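Local coordinates for mbGIPC protein (PDB 6X1X) that probably binds the C-terminal tails of partner proteins through its PDZ domain, the part of this choanoflagellate GIPC-family signalling protein present here, at residues V69-M72 against L73-P77. Numbering follows the deposited sequence.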
loop_
_atom_site.group_PDB
_atom_site.type_symbol
_atom_site.label_atom_id
_atom_site.label_comp_id
_atom_site.label_asym_id
_atom_site.label_seq_id
_atom_site.Cartn_x
_atom_site.Cartn_y
_atom_site.Cartn_z
ATOM N N VAL A 69 7.170 -6.720 -2.909
ATOM C CA VAL A 69 6.576 -5.670 -2.091
ATOM C C VAL A 69 6.078 -6.251 -0.775
ATOM O O VAL A 69 6.276 -5.669 0.303
ATOM C CB VAL A 69 5.453 -4.986 -2.894
ATOM C CG1 VAL A 69 4.756 -3.938 -2.052
ATOM C CG2 VAL A 69 6.015 -4.368 -4.167
ATOM N N ALA A 70 5.452 -7.429 -0.840
ATOM C CA ALA A 70 4.956 -8.074 0.368
ATOM C C ALA A 70 6.091 -8.395 1.316
ATOM O O ALA A 70 5.972 -8.190 2.527
ATOM C CB ALA A 70 4.204 -9.352 0.007
ATOM N N ARG A 71 7.192 -8.926 0.785
ATOM C CA ARG A 71 8.354 -9.209 1.619
ATOM C C ARG A 71 8.828 -7.963 2.355
ATOM O O ARG A 71 9.146 -8.019 3.550
ATOM C CB ARG A 71 9.473 -9.753 0.741
ATOM C CG ARG A 71 10.798 -9.863 1.449
ATOM C CD ARG A 71 11.851 -10.403 0.512
ATOM N NE ARG A 71 13.193 -10.243 1.056
ATOM C CZ ARG A 71 14.296 -10.523 0.370
ATOM N NH1 ARG A 71 14.196 -10.966 -0.880
ATOM N NH2 ARG A 71 15.493 -10.332 0.917
ATOM N N MET A 72 8.861 -6.825 1.663
ATOM C CA MET A 72 9.335 -5.598 2.287
ATOM C C MET A 72 8.429 -5.168 3.435
ATOM O O MET A 72 8.911 -4.728 4.484
ATOM C CB MET A 72 9.465 -4.513 1.226
ATOM C CG MET A 72 10.151 -3.252 1.732
ATOM S SD MET A 72 10.765 -2.194 0.413
ATOM C CE MET A 72 12.164 -3.173 -0.137
ATOM N N LEU A 73 7.110 -5.284 3.257
ATOM C CA LEU A 73 6.180 -4.943 4.331
ATOM C C LEU A 73 6.260 -5.948 5.472
ATOM O O LEU A 73 6.196 -5.572 6.649
ATOM C CB LEU A 73 4.762 -4.894 3.768
ATOM C CG LEU A 73 4.498 -3.738 2.809
ATOM C CD1 LEU A 73 3.156 -3.925 2.123
ATOM C CD2 LEU A 73 4.532 -2.415 3.541
ATOM N N LYS A 74 6.395 -7.231 5.135
ATOM C CA LYS A 74 6.447 -8.283 6.139
ATOM C C LYS A 74 7.670 -8.134 7.030
ATOM O O LYS A 74 7.600 -8.383 8.239
ATOM C CB LYS A 74 6.482 -9.627 5.414
ATOM C CG LYS A 74 6.534 -10.850 6.307
ATOM C CD LYS A 74 6.557 -12.132 5.479
ATOM C CE LYS A 74 5.318 -12.266 4.622
ATOM N NZ LYS A 74 5.382 -13.506 3.781
ATOM N N GLU A 75 8.801 -7.730 6.445
ATOM C CA GLU A 75 10.052 -7.652 7.188
ATOM C C GLU A 75 10.093 -6.502 8.182
ATOM O O GLU A 75 10.885 -6.553 9.127
ATOM C CB GLU A 75 11.240 -7.574 6.230
ATOM C CG GLU A 75 11.501 -8.913 5.574
ATOM C CD GLU A 75 12.538 -8.892 4.458
ATOM O OE1 GLU A 75 13.086 -7.814 4.111
ATOM O OE2 GLU A 75 12.805 -9.980 3.910
ATOM N N ILE A 76 9.268 -5.475 8.004
ATOM C CA ILE A 76 9.260 -4.335 8.923
ATOM C C ILE A 76 9.042 -4.836 10.344
ATOM O O ILE A 76 8.062 -5.547 10.602
ATOM C CB ILE A 76 8.181 -3.316 8.538
ATOM C CG1 ILE A 76 8.498 -2.708 7.167
ATOM C CG2 ILE A 76 8.051 -2.241 9.621
ATOM C CD1 ILE A 76 7.377 -1.900 6.579
ATOM N N PRO A 77 9.921 -4.514 11.291
ATOM C CA PRO A 77 9.739 -5.025 12.652
ATOM C C PRO A 77 8.489 -4.455 13.303
ATOM O O PRO A 77 8.130 -3.292 13.107
ATOM C CB PRO A 77 11.007 -4.565 13.382
ATOM C CG PRO A 77 12.022 -4.374 12.290
ATOM C CD PRO A 77 11.228 -3.855 11.121
HETATM O O HOH W 1 15.584 -8.439 3.114
#
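Arg71 and Glu75, one helical turn apart, are brought together by different first torsions: Arg71 sets CG anti to the backbone N (chi1 170°) and runs on fully extended, whereas Glu75 turns CG anti to its carbonyl carbon (chi1 -74°), back toward the preceding turn. Their ends meet in a salt bridge, with Arg71 NE giving its hydrogen to Glu75 OE2 at 2.9 Å. The carboxylate oxygen lies at the guanidinium edge, close to its plane, and is approached on its syn side from somewhat outside the carboxylate plane; the two flat groups are turned 69° apart. The aliphatic part of the arginine shares in the contact, its CG resting 3.2 Å from Glu75 OE2. A water completes a ring, accepting from Arg71 NH2 at 2.9 Å and donating to Glu75 OE1 at 2.8 Å, giving the second carboxylate oxygen a partner.

The i to i+4 bonds of helix 66-75 carry the pair: Lys74 N reaches Ala70 O at 2.8 Å and Glu75 N reaches Arg71 O at 2.9 Å. On the buried side, Val69 CG1 and Leu73 CD1 make a loose contact at 4.5 Å, and both side chains pack on Ile56 of strand 52-56. Farther along, Ile76 CG1 comes to 3.4 Å from Met72 O, while Lys13 NZ hydrogen-bonds to the carbonyl oxygens of Leu73 and Ile76. In PDZ domains the corresponding helix flanks the peptide groove; here its last turn is clasped on the exposed side by a charged, water-bridged pair that probably steadies both side chains in solvent.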